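Local coordinates for probable oxidoreductase protein (Rhizobium etli, PDB 4FB5) that probably works as an oxidoreductase of the GFO/IDH/MocA family, using a nucleotide cofactor held by its Rossmann-type domain, at residues Gly151-Asn157 with Leu345-Glu349; Gln297-Asn301 with Gly339-Leu345. All coordinates share one frame; numbering follows the deposited sequence.

Contact 1: residues Gly151-Asn157 with Leu345-Glu349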
# COMPACT_ATOMS: atom_id res chain seq x y z
N GLY A 151 -29.36 -8.32 -8.23
CA GLY A 151 -28.10 -7.71 -8.63
C GLY A 151 -27.18 -7.56 -7.44
O GLY A 151 -26.92 -6.44 -6.95
N TYR A 152 -26.70 -8.69 -6.96
CA TYR A 152 -25.65 -8.66 -5.98
C TYR A 152 -24.36 -8.89 -6.74
O TYR A 152 -23.81 -9.99 -6.70
CB TYR A 152 -25.88 -9.75 -4.91
CG TYR A 152 -26.96 -9.40 -3.92
CD1 TYR A 152 -26.76 -8.38 -3.00
CD2 TYR A 152 -28.19 -10.09 -3.90
CE1 TYR A 152 -27.76 -8.04 -2.08
CE2 TYR A 152 -29.19 -9.74 -3.00
CZ TYR A 152 -28.96 -8.71 -2.09
OH TYR A 152 -29.91 -8.35 -1.16
N ASN A 153 -23.86 -7.87 -7.43
CA ASN A 153 -22.75 -8.07 -8.39
C ASN A 153 -21.36 -8.31 -7.80
O ASN A 153 -20.55 -8.97 -8.41
CB ASN A 153 -22.68 -6.92 -9.37
CG ASN A 153 -22.92 -5.62 -8.70
OD1 ASN A 153 -23.99 -5.03 -8.87
ND2 ASN A 153 -21.98 -5.19 -7.86
N TYR A 154 -21.08 -7.77 -6.63
CA TYR A 154 -19.78 -7.98 -6.01
C TYR A 154 -19.35 -9.46 -6.04
O TYR A 154 -18.20 -9.75 -6.39
CB TYR A 154 -19.75 -7.36 -4.62
CG TYR A 154 -19.90 -5.89 -4.77
CD1 TYR A 154 -18.95 -5.15 -5.47
CD2 TYR A 154 -20.98 -5.23 -4.27
CE1 TYR A 154 -19.07 -3.81 -5.63
CE2 TYR A 154 -21.13 -3.87 -4.45
CZ TYR A 154 -20.16 -3.17 -5.13
OH TYR A 154 -20.29 -1.81 -5.31
N ILE A 155 -20.30 -10.34 -5.71
CA ILE A 155 -20.24 -11.83 -5.88
C ILE A 155 -19.58 -12.32 -7.15
O ILE A 155 -18.96 -13.37 -7.13
CB ILE A 155 -21.67 -12.45 -5.87
CG1 ILE A 155 -22.35 -12.25 -4.53
CG2 ILE A 155 -21.68 -13.89 -6.09
CD1 ILE A 155 -21.39 -12.14 -3.35
N GLN A 156 -19.69 -11.59 -8.25
CA GLN A 156 -19.23 -12.11 -9.53
C GLN A 156 -17.80 -11.79 -9.88
O GLN A 156 -17.30 -12.28 -10.90
CB GLN A 156 -20.11 -11.60 -10.68
CG GLN A 156 -21.57 -11.82 -10.57
CD GLN A 156 -21.96 -13.26 -10.49
OE1 GLN A 156 -23.01 -13.58 -9.91
NE2 GLN A 156 -21.14 -14.15 -11.06
N ASN A 157 -17.14 -10.95 -9.10
CA ASN A 157 -15.72 -10.63 -9.32
C ASN A 157 -14.97 -11.92 -9.43
O ASN A 157 -15.18 -12.80 -8.62
CB ASN A 157 -15.19 -9.83 -8.14
CG ASN A 157 -13.77 -9.27 -8.34
OD1 ASN A 157 -12.99 -9.74 -9.18
ND2 ASN A 157 -13.42 -8.29 -7.53
N LEU A 345 -18.44 -6.40 -13.83
CA LEU A 345 -19.13 -7.30 -12.93
C LEU A 345 -20.60 -7.50 -13.27
O LEU A 345 -21.19 -8.49 -12.87
CB LEU A 345 -19.07 -6.78 -11.51
CG LEU A 345 -17.71 -6.43 -10.92
CD1 LEU A 345 -17.96 -5.69 -9.65
CD2 LEU A 345 -16.91 -7.68 -10.66
N LYS A 346 -21.19 -6.54 -13.96
CA LYS A 346 -22.58 -6.68 -14.34
C LYS A 346 -22.70 -7.61 -15.54
O LYS A 346 -23.69 -8.33 -15.65
CB LYS A 346 -23.23 -5.34 -14.65
CG LYS A 346 -24.71 -5.26 -14.18
CD LYS A 346 -24.81 -5.27 -12.65
CE LYS A 346 -26.24 -5.39 -12.13
NZ LYS A 346 -26.33 -4.95 -10.67
N ILE A 347 -21.70 -7.62 -16.42
CA ILE A 347 -21.66 -8.49 -17.59
C ILE A 347 -21.61 -9.96 -17.17
O ILE A 347 -22.34 -10.81 -17.68
CB ILE A 347 -20.43 -8.17 -18.47
CG1 ILE A 347 -20.49 -6.76 -19.04
CG2 ILE A 347 -20.26 -9.21 -19.55
CD1 ILE A 347 -19.23 -6.34 -19.80
N ILE A 348 -20.73 -10.26 -16.21
CA ILE A 348 -20.62 -11.61 -15.65
C ILE A 348 -21.95 -12.01 -15.01
O ILE A 348 -22.47 -13.08 -15.26
CB ILE A 348 -19.49 -11.63 -14.65
CG1 ILE A 348 -18.15 -11.48 -15.38
CG2 ILE A 348 -19.52 -12.87 -13.81
CD1 ILE A 348 -17.00 -10.98 -14.52
N GLU A 349 -22.52 -11.14 -14.18
CA GLU A 349 -23.84 -11.43 -13.59
C GLU A 349 -24.91 -11.69 -14.68
O GLU A 349 -25.70 -12.59 -14.56
CB GLU A 349 -24.27 -10.29 -12.68
CG GLU A 349 -25.59 -10.52 -12.00
CD GLU A 349 -25.91 -9.45 -10.97
OE1 GLU A 349 -26.66 -8.53 -11.35
OE2 GLU A 349 -25.39 -9.54 -9.81
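Asn153 and Lys346 carry the polar part of this contact, in which the loop leaving strand 148-150, an edge strand of the parallel Rossmann sheet, packs on the first turns of helix 344-358. Lys346 NZ donates to Asn153 OD1 at 3.0 Å, lying in the carbonyl plane on a lone pair, with a C=O...N angle of 142°. The same ammonium forms a long salt bridge of 3.7 Å from its NZ to Glu349 OE1, one turn along the helix, and a further one to Glu124 of the family's Glu-Lys-Pro motif. With an alanine here, Asn153 OD1 would probably lose its donor, and Glu349 and Glu124 their shared positive charge. Glu349 reaches the loop because CG stands anti to the backbone N (chi1 -178°) and the chain runs on extended; OE1 is also bonded by Trp122 NE1, and approaches Gly151 CA. Next to this polar group the packing is apolar. Leu345 CD2 lies 3.5 Å from Asn157 CA, and Ile348 CG2 meets Gln156 CB at 3.4 Å, with the two side chains running antiparallel alongside each other. Further out, Arg161 of helix 158-168 takes the carbonyl of Gln156, and the Tyr154 ring meets His213 edge-to-face. On one face of that ring, Asn153 ND2 sits 3.6 Å above the plane, over its centre.

Contact 2: residues Gln297-Asn301 with Gly339-Leu345; sequences QERMN and GLGFNDL
Asn301 and Gly339 bring the two backbones nearest, with a CA to CA distance of 5.7 Å, and both segments are mainly loop here, 339-345 turning into helix 344-358. Gly339 has a positive phi, a backbone shape in which a beta carbon would collide with the preceding carbonyl oxygen, which explains the glycine. Asn301 leans over this glycine: its CG comes to 3.5 Å from Gly339 CA, and the amide lies against the Leu340 peptide. The other main intrusion is Met300, a selenomethionine. It turns at its last torsion (chi3 -47°), which lays the terminal methyl against the backbone of 340-342; CE is 3.3 Å from Leu340 O and 3.4 Å from Phe342 N. SE lies against the Gly341 carbonyl, 3.9 Å from Gly341 O, and its apolar neighbour is Leu345 CD1 at 4.2 Å. Gln297 NE2 comes to 4.2 Å from the same Leu345 CD1, while Gln297 OE1 is engaged by the hydroxyl of Tyr295. Within 339-345, Gly341 N donates to Asp344 OD2 at 2.9 Å with an N-H...O angle of 153°; the carboxylate is met on its anti side, 30° out of plane, a bond that ties the incoming loop to the first residues of the helix. The contact thus joins the turn between strands 291-296 and 302-307 of the large mixed sheet to the start of helix 344-358, with helix 329-332 against Leu340, helix 35-44 against Phe342, and His338 of the second subunit meeting the Phe342 ring edge-to-face.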
# COMPACT_ATOMS: atom_id res chain seq x y z
N GLN A 297 -12.46 -4.05 -2.25
CA GLN A 297 -13.12 -3.58 -3.46
C GLN A 297 -12.49 -2.36 -4.15
O GLN A 297 -12.72 -2.14 -5.33
CB GLN A 297 -14.57 -3.22 -3.13
CG GLN A 297 -15.46 -3.11 -4.35
CD GLN A 297 -15.55 -4.45 -5.11
OE1 GLN A 297 -15.57 -5.54 -4.51
NE2 GLN A 297 -15.57 -4.37 -6.42
N GLU A 298 -11.76 -1.55 -3.40
CA GLU A 298 -11.21 -0.32 -3.98
C GLU A 298 -9.98 -0.61 -4.85
O GLU A 298 -9.56 0.24 -5.63
CB GLU A 298 -10.91 0.74 -2.88
CG GLU A 298 -12.15 1.56 -2.47
CD GLU A 298 -11.88 2.64 -1.38
OE1 GLU A 298 -12.75 3.52 -1.20
OE2 GLU A 298 -10.80 2.60 -0.70
N ARG A 299 -9.44 -1.81 -4.67
CA ARG A 299 -8.44 -2.47 -5.52
C ARG A 299 -9.02 -3.86 -5.85
O ARG A 299 -8.44 -4.90 -5.55
CB ARG A 299 -7.14 -2.59 -4.76
CG ARG A 299 -6.56 -1.23 -4.49
CD ARG A 299 -5.18 -1.26 -3.93
NE ARG A 299 -5.12 -2.01 -2.67
CZ ARG A 299 -5.71 -1.64 -1.56
NH1 ARG A 299 -6.47 -0.53 -1.54
NH2 ARG A 299 -5.59 -2.41 -0.49
N MSE A 300 -10.22 -3.82 -6.36
CA MSE A 300 -11.00 -4.90 -6.94
C MSE A 300 -10.18 -6.04 -7.64
O MSE A 300 -10.60 -7.21 -7.74
CB MSE A 300 -11.77 -4.21 -8.03
CG MSE A 300 -13.17 -4.49 -7.99
SE MSE A 300 -13.97 -4.32 -9.80
CE MSE A 300 -13.17 -2.59 -10.39
N ASN A 301 -9.05 -5.65 -8.20
CA ASN A 301 -8.34 -6.61 -9.02
C ASN A 301 -7.21 -7.33 -8.30
O ASN A 301 -6.34 -7.82 -8.92
CB ASN A 301 -7.94 -5.98 -10.35
CG ASN A 301 -9.16 -5.69 -11.23
OD1 ASN A 301 -9.56 -4.55 -11.38
ND2 ASN A 301 -9.80 -6.74 -11.75
N GLY A 339 -6.74 -5.48 -15.16
CA GLY A 339 -7.91 -5.03 -14.43
C GLY A 339 -9.25 -5.05 -15.13
O GLY A 339 -9.36 -4.61 -16.28
N LEU A 340 -10.27 -5.54 -14.41
CA LEU A 340 -11.66 -5.30 -14.73
C LEU A 340 -12.18 -4.07 -14.00
O LEU A 340 -11.55 -3.59 -13.06
CB LEU A 340 -12.52 -6.49 -14.33
CG LEU A 340 -12.14 -7.87 -14.84
CD1 LEU A 340 -13.38 -8.71 -14.78
CD2 LEU A 340 -11.63 -7.74 -16.27
N GLY A 341 -13.35 -3.59 -14.42
CA GLY A 341 -14.00 -2.41 -13.87
C GLY A 341 -15.27 -2.79 -13.15
O GLY A 341 -15.72 -3.90 -13.26
N PHE A 342 -15.87 -1.87 -12.41
CA PHE A 342 -17.18 -2.15 -11.83
C PHE A 342 -18.21 -2.68 -12.89
O PHE A 342 -18.92 -3.64 -12.63
CB PHE A 342 -17.66 -0.94 -11.04
CG PHE A 342 -19.00 -1.12 -10.37
CD1 PHE A 342 -19.10 -1.76 -9.15
CD2 PHE A 342 -20.13 -0.56 -10.92
CE1 PHE A 342 -20.34 -1.90 -8.48
CE2 PHE A 342 -21.38 -0.69 -10.31
CZ PHE A 342 -21.50 -1.36 -9.07
N ASN A 343 -18.27 -2.11 -14.08
CA ASN A 343 -19.29 -2.55 -15.06
C ASN A 343 -19.05 -3.99 -15.55
O ASN A 343 -20.01 -4.73 -15.86
CB ASN A 343 -19.44 -1.59 -16.26
CG ASN A 343 -19.65 -0.14 -15.82
OD1 ASN A 343 -20.12 0.14 -14.72
ND2 ASN A 343 -19.27 0.78 -16.69
N ASP A 344 -17.77 -4.38 -15.60
CA ASP A 344 -17.44 -5.73 -15.97
C ASP A 344 -18.18 -6.76 -15.08
O ASP A 344 -18.57 -7.85 -15.55
CB ASP A 344 -15.92 -5.90 -16.06
CG ASP A 344 -15.28 -5.04 -17.21
OD1 ASP A 344 -15.94 -4.88 -18.28
OD2 ASP A 344 -14.12 -4.53 -17.06
N LEU A 345 -18.44 -6.40 -13.83
CA LEU A 345 -19.13 -7.30 -12.93
C LEU A 345 -20.60 -7.50 -13.27
O LEU A 345 -21.19 -8.49 -12.87
CB LEU A 345 -19.07 -6.78 -11.51
CG LEU A 345 -17.71 -6.43 -10.92
CD1 LEU A 345 -17.96 -5.69 -9.65
CD2 LEU A 345 -16.91 -7.68 -10.66

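Contacts 1 and 2 have centres about 10 Å apart and share Leu345: CD2 meets Asn157, while CD1 touches both Tyr154 of contact 1 and Met300 of contact 2. In sequence, both segments of contact 2 fall between the two ends that contact 1 brings together. They also touch directly: Asn157 ND2 lies 3.0 Å from Met300 O, a probable hydrogen bond, and Tyr154 CD1 packs 3.5 Å from Gln297 CD. Helix 344-358 meets the Rossmann side through 151-157, and the loop leading into it, with Leu345, meets the 297-301 connection of the mixed sheet. Helix 35-44, after a glycine-rich turn consistent with nucleotide binding, touches Lys346 and Phe342, placing both contacts near the likely cofactor region.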